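Local atomic coordinates of tumor necrosis factor receptor superfamily member 16 (Rattus norvegicus, PDB entry 1SG1), a protein that binds nerve growth factor and probably other neurotrophins as a low-affinity cell-surface receptor, through an elongated ectodomain of cysteine-rich repeats. Residues C[81-86]-C[131-136]. Numbering follows the deposited sequence.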
loop_
_atom_site.group_PDB
_atom_site.type_symbol
_atom_site.label_atom_id
_atom_site.label_comp_id
_atom_site.label_asym_id
_atom_site.label_seq_id
_atom_site.Cartn_x
_atom_site.Cartn_y
_atom_site.Cartn_z
ATOM N N CYS C 81 -13.506 -2.403 -2.410
ATOM C CA CYS C 81 -14.008 -3.632 -1.807
ATOM C C CYS C 81 -12.877 -4.360 -1.089
ATOM O O CYS C 81 -11.771 -4.463 -1.612
ATOM C CB CYS C 81 -14.607 -4.554 -2.869
ATOM S SG CYS C 81 -16.186 -3.954 -3.540
ATOM N N ALA C 82 -13.162 -4.848 0.111
ATOM C CA ALA C 82 -12.195 -5.586 0.929
ATOM C C ALA C 82 -11.422 -6.688 0.171
ATOM O O ALA C 82 -11.779 -7.076 -0.943
ATOM C CB ALA C 82 -12.906 -6.187 2.144
ATOM N N TYR C 83 -10.367 -7.194 0.798
ATOM C CA TYR C 83 -9.520 -8.219 0.190
ATOM C C TYR C 83 -10.248 -9.356 -0.522
ATOM O O TYR C 83 -10.033 -9.583 -1.718
ATOM C CB TYR C 83 -8.566 -8.812 1.231
ATOM C CG TYR C 83 -7.645 -9.898 0.690
ATOM C CD1 TYR C 83 -7.029 -10.810 1.556
ATOM C CD2 TYR C 83 -7.422 -10.044 -0.683
ATOM C CE1 TYR C 83 -6.228 -11.840 1.067
ATOM C CE2 TYR C 83 -6.625 -11.072 -1.182
ATOM C CZ TYR C 83 -6.032 -11.967 -0.305
ATOM O OH TYR C 83 -5.254 -12.993 -0.796
ATOM N N GLY C 84 -11.102 -10.077 0.185
ATOM C CA GLY C 84 -11.781 -11.188 -0.464
ATOM C C GLY C 84 -12.879 -10.912 -1.479
ATOM O O GLY C 84 -13.518 -11.843 -1.951
ATOM N N TYR C 85 -13.095 -9.656 -1.839
ATOM C CA TYR C 85 -14.159 -9.323 -2.779
ATOM C C TYR C 85 -13.692 -8.387 -3.858
ATOM O O TYR C 85 -12.578 -7.910 -3.818
ATOM C CB TYR C 85 -15.337 -8.657 -2.050
ATOM C CG TYR C 85 -15.737 -9.320 -0.755
ATOM C CD1 TYR C 85 -14.896 -9.272 0.365
ATOM C CD2 TYR C 85 -16.944 -10.005 -0.648
ATOM C CE1 TYR C 85 -15.258 -9.895 1.560
ATOM C CE2 TYR C 85 -17.316 -10.629 0.533
ATOM C CZ TYR C 85 -16.471 -10.573 1.637
ATOM O OH TYR C 85 -16.843 -11.188 2.813
ATOM N N TYR C 86 -14.579 -8.131 -4.815
ATOM C CA TYR C 86 -14.336 -7.216 -5.930
ATOM C C TYR C 86 -15.636 -6.425 -6.129
ATOM O O TYR C 86 -16.681 -6.856 -5.698
ATOM C CB TYR C 86 -13.992 -8.000 -7.206
ATOM C CG TYR C 86 -15.169 -8.693 -7.849
ATOM C CD1 TYR C 86 -15.784 -8.162 -8.982
ATOM C CD2 TYR C 86 -15.683 -9.873 -7.315
ATOM C CE1 TYR C 86 -16.881 -8.790 -9.572
ATOM C CE2 TYR C 86 -16.780 -10.507 -7.891
ATOM C CZ TYR C 86 -17.376 -9.966 -9.023
ATOM O OH TYR C 86 -18.445 -10.613 -9.608
ATOM N N ASN C 131 -8.922 -21.770 -4.603
ATOM C CA ASN C 131 -8.726 -20.433 -4.105
ATOM C C ASN C 131 -8.529 -19.464 -5.244
ATOM O O ASN C 131 -8.678 -19.817 -6.402
ATOM C CB ASN C 131 -7.545 -20.386 -3.124
ATOM C CG ASN C 131 -6.283 -21.008 -3.680
ATOM O OD1 ASN C 131 -5.738 -20.561 -4.684
ATOM N ND2 ASN C 131 -5.803 -22.042 -3.012
ATOM N N HIS C 132 -8.199 -18.228 -4.933
ATOM C CA HIS C 132 -8.004 -17.276 -6.004
ATOM C C HIS C 132 -6.639 -16.615 -5.965
ATOM O O HIS C 132 -6.507 -15.447 -6.253
ATOM C CB HIS C 132 -9.133 -16.235 -6.004
ATOM C CG HIS C 132 -9.265 -15.479 -4.721
ATOM N ND1 HIS C 132 -8.525 -14.351 -4.441
ATOM C CD2 HIS C 132 -10.029 -15.710 -3.629
ATOM C CE1 HIS C 132 -8.825 -13.918 -3.230
ATOM N NE2 HIS C 132 -9.734 -14.725 -2.716
ATOM N N VAL C 133 -5.624 -17.390 -5.622
ATOM C CA VAL C 133 -4.259 -16.881 -5.553
ATOM C C VAL C 133 -3.272 -17.844 -6.178
ATOM O O VAL C 133 -2.195 -17.437 -6.608
ATOM C CB VAL C 133 -3.809 -16.625 -4.094
ATOM C CG1 VAL C 133 -4.664 -15.554 -3.469
ATOM C CG2 VAL C 133 -3.903 -17.888 -3.290
ATOM N N ASP C 134 -3.646 -19.122 -6.229
ATOM C CA ASP C 134 -2.768 -20.166 -6.769
ATOM C C ASP C 134 -2.879 -20.455 -8.244
ATOM O O ASP C 134 -3.949 -20.798 -8.737
ATOM C CB ASP C 134 -2.977 -21.488 -6.021
ATOM C CG ASP C 134 -2.325 -21.497 -4.659
ATOM O OD1 ASP C 134 -1.237 -20.894 -4.527
ATOM O OD2 ASP C 134 -2.874 -22.120 -3.730
ATOM N N PRO C 135 -1.762 -20.331 -8.973
ATOM C CA PRO C 135 -1.710 -20.595 -10.410
ATOM C C PRO C 135 -1.457 -22.092 -10.597
ATOM O O PRO C 135 -1.073 -22.775 -9.660
ATOM C CB PRO C 135 -0.542 -19.735 -10.867
ATOM C CG PRO C 135 0.397 -19.841 -9.718
ATOM C CD PRO C 135 -0.492 -19.765 -8.490
ATOM N N CYS C 136 -1.698 -22.611 -11.798
ATOM C CA CYS C 136 -1.473 -24.028 -12.069
ATOM C C CYS C 136 0.025 -24.249 -11.977
ATOM O O CYS C 136 0.814 -23.429 -12.431
ATOM C CB CYS C 136 -2.015 -24.398 -13.444
ATOM S SG CYS C 136 -3.846 -24.328 -13.587
#
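Y83 reaches from one cysteine-rich region to H132 and V133 in the next, a worked example of a small surface contact between consecutive regions of an elongated receptor. The side chain leaves a type I turn, A82 to Y85, closed by the bond from Y85 N to A82 O. CB departs across the direction of the other loop; with CG anti to the backbone N (chi1 180°), the ring extends from the turn and its far end meets the two residues. CE2 comes 4.1 Å from CE1 of H132; the imidazole offers its edge, and the ring planes stand about 75° apart, too steep to stack. At the tip, OH lies 3.7 Å from CG1 of V133, whose side chain runs nearly at right angles to the tyrosine.

The receiving loop is shaped by N131, whose OD1 accepts from D134 N at 3.0 Å in an Asx motif and, weakly, from V133 N. Its ND2 returns a bond to D134 OD2, also 3.0 Å long. On another protein chain, a basic side chain salt-bridges D134 OD1, Y83 meets an apolar side chain and V133 a basic one, so this junction forms part of that interface. The touch between the segments is van der Waals and buries 115 Å², adding little directional constraint; backbone bonds from N131 to C100 and D134 to L106 more likely set the loop's placement.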